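Local coordinates for protein CaaX farnesyltransferase alpha subunit Ram2 (Aspergillus fumigatus, PDB 4L9P) that forms the alpha subunit of protein farnesyltransferase, a heterodimer that probably attaches farnesyl groups to CAAX proteins, in an all-helical TPR-like scaffold, at residues A255-S260 and S303-E308. The protein carries 1 engineered substitution. Residues are numbered along the deposited sequence; the frame is centred on the assembly and turned at random.
Sequences APENRS and SSHAIE. With EDO (1,2-ethanediol), chain H.
Glu257 and His305 join two helix N-termini of the alpha-helical prenyltransferase alpha subunit: the type I turn Ala255–Asn258 leading into helix 259-272 meets the start of helix 304-317. The Glu257 carboxylate receives both donors of Ser304. Glu257 OE1 accepts Ser304 N at 2.8 Å on its syn lone pair (N-H...O 157°), and Glu257 OE2 accepts Ser304 OG at 2.6 Å, also on the syn side. OE2 takes a further bond from O2 of a bound 1,2-ethanediol, probably a crystallisation additive. The negative group thus sits at a helix N-terminus, where the dipole would probably stabilise it.

The turn's carbonyls find donors too. His305 NE2 gives its proton to Glu257 O at 2.8 Å; the acceptor lies almost in the ring plane, whereas the donor stands 62° out of the carbonyl plane. Pro256 O accepts from Ser303 OG and from Trp262 NE1. Ser303 OG, anti to its backbone N (chi1 -180°), also N-caps its helix through a weak bond from Ala306 N.

Asn258 OD1 caps Ser260 N and is bonded by Asn361 of the beta subunit. One His305 face carries Arg259 CA, a CH-pi contact 3.8 Å from the centroid. Over the other lies Ser304 OG, which, besides donating to Glu257 OE2, accepts a bond from a water at 2.9 Å.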
loop_
_atom_site.group_PDB
_atom_site.type_symbol
_atom_site.label_atom_id
_atom_site.label_comp_id
_atom_site.label_asym_id
_atom_site.label_seq_id
_atom_site.Cartn_x
_atom_site.Cartn_y
_atom_site.Cartn_z
ATOM N N ALA A 255 16.459 -16.452 17.899
ATOM C CA ALA A 255 15.724 -15.198 18.224
ATOM C C ALA A 255 14.256 -15.535 18.232
ATOM O O ALA A 255 13.550 -15.345 17.268
ATOM C CB ALA A 255 16.038 -14.061 17.197
ATOM N N PRO A 256 13.779 -16.123 19.338
ATOM C CA PRO A 256 12.428 -16.706 19.289
ATOM C C PRO A 256 11.300 -15.684 19.135
ATOM O O PRO A 256 10.226 -16.100 18.723
ATOM C CB PRO A 256 12.300 -17.398 20.682
ATOM C CG PRO A 256 13.693 -17.769 20.986
ATOM C CD PRO A 256 14.503 -16.541 20.564
ATOM N N GLU A 257 11.514 -14.406 19.454
ATOM C CA GLU A 257 10.427 -13.430 19.274
ATOM C C GLU A 257 10.355 -12.899 17.830
ATOM O O GLU A 257 9.501 -12.077 17.526
ATOM C CB GLU A 257 10.596 -12.292 20.287
ATOM C CG GLU A 257 9.414 -11.318 20.443
ATOM C CD GLU A 257 8.086 -11.972 20.751
ATOM O OE1 GLU A 257 8.085 -13.156 21.109
ATOM O OE2 GLU A 257 7.031 -11.283 20.669
ATOM N N ASN A 258 11.204 -13.397 16.928
ATOM C CA ASN A 258 11.194 -12.931 15.529
ATOM C C ASN A 258 10.010 -13.558 14.788
ATOM O O ASN A 258 9.983 -14.772 14.571
ATOM C CB ASN A 258 12.490 -13.423 14.946
ATOM C CG ASN A 258 12.638 -13.221 13.454
ATOM O OD1 ASN A 258 11.911 -12.459 12.810
ATOM N ND2 ASN A 258 13.659 -13.902 12.900
ATOM N N ARG A 259 9.039 -12.753 14.364
ATOM C CA ARG A 259 7.837 -13.292 13.726
ATOM C C ARG A 259 8.132 -14.043 12.430
ATOM O O ARG A 259 7.458 -15.006 12.109
ATOM C CB ARG A 259 6.855 -12.153 13.447
ATOM C CG ARG A 259 5.596 -12.563 12.695
ATOM C CD ARG A 259 4.710 -11.339 12.569
ATOM N NE ARG A 259 4.432 -10.733 13.894
ATOM C CZ ARG A 259 3.527 -11.150 14.773
ATOM N NH1 ARG A 259 2.694 -12.168 14.477
ATOM N NH2 ARG A 259 3.398 -10.480 15.926
ATOM N N SER A 260 9.114 -13.559 11.661
ATOM C CA SER A 260 9.253 -14.027 10.261
ATOM C C SER A 260 9.348 -15.549 10.076
ATOM O O SER A 260 8.621 -16.081 9.265
ATOM C CB SER A 260 10.437 -13.327 9.564
ATOM O OG SER A 260 10.186 -11.916 9.471
ATOM N N SER A 303 8.605 -16.565 23.658
ATOM C CA SER A 303 8.058 -16.201 22.333
ATOM C C SER A 303 6.550 -16.045 22.342
ATOM O O SER A 303 5.828 -17.024 22.650
ATOM C CB SER A 303 8.435 -17.287 21.304
ATOM O OG SER A 303 7.904 -16.932 20.014
ATOM N N SER A 304 6.046 -14.842 21.997
ATOM C CA SER A 304 4.598 -14.670 21.855
ATOM C C SER A 304 4.051 -15.510 20.691
ATOM O O SER A 304 2.884 -15.959 20.693
ATOM C CB SER A 304 4.247 -13.195 21.688
ATOM O OG SER A 304 4.811 -12.688 20.482
ATOM N N HIS A 305 4.898 -15.722 19.671
ATOM C CA HIS A 305 4.487 -16.546 18.547
ATOM C C HIS A 305 4.206 -17.978 18.936
ATOM O O HIS A 305 3.335 -18.637 18.351
ATOM C CB HIS A 305 5.590 -16.490 17.436
ATOM C CG HIS A 305 6.002 -15.075 17.188
ATOM N ND1 HIS A 305 5.095 -14.137 16.739
ATOM C CD2 HIS A 305 7.155 -14.411 17.439
ATOM C CE1 HIS A 305 5.687 -12.964 16.703
ATOM N NE2 HIS A 305 6.933 -13.093 17.117
ATOM N N ALA A 306 4.963 -18.477 19.920
ATOM C CA ALA A 306 4.734 -19.828 20.448
ATOM C C ALA A 306 3.380 -19.904 21.126
ATOM O O ALA A 306 2.680 -20.883 20.956
ATOM C CB ALA A 306 5.842 -20.196 21.368
ATOM N N ILE A 307 2.999 -18.848 21.841
ATOM C CA ILE A 307 1.686 -18.849 22.504
ATOM C C ILE A 307 0.583 -18.828 21.444
ATOM O O ILE A 307 -0.426 -19.582 21.560
ATOM C CB ILE A 307 1.517 -17.616 23.439
ATOM C CG1 ILE A 307 2.611 -17.579 24.508
ATOM C CG2 ILE A 307 0.126 -17.569 24.085
ATOM C CD1 ILE A 307 2.526 -16.333 25.358
ATOM N N GLU A 308 0.731 -18.002 20.385
ATOM C CA GLU A 308 -0.314 -17.972 19.354
ATOM C C GLU A 308 -0.395 -19.301 18.610
ATOM O O GLU A 308 -1.484 -19.780 18.257
ATOM C CB GLU A 308 0.022 -16.880 18.376
ATOM C CG GLU A 308 -1.078 -16.716 17.320
ATOM C CD GLU A 308 -0.652 -15.660 16.334
ATOM O OE1 GLU A 308 0.583 -15.347 16.315
ATOM O OE2 GLU A 308 -1.507 -15.141 15.579
HETATM C C1 EDO H . 4.847 -8.393 20.787
HETATM O O1 EDO H . 4.238 -8.067 22.042
HETATM C C2 EDO H . 6.329 -8.041 20.916
HETATM O O2 EDO H . 7.008 -8.879 21.883
HETATM O O HOH W 1 2.680 -11.796 18.745
#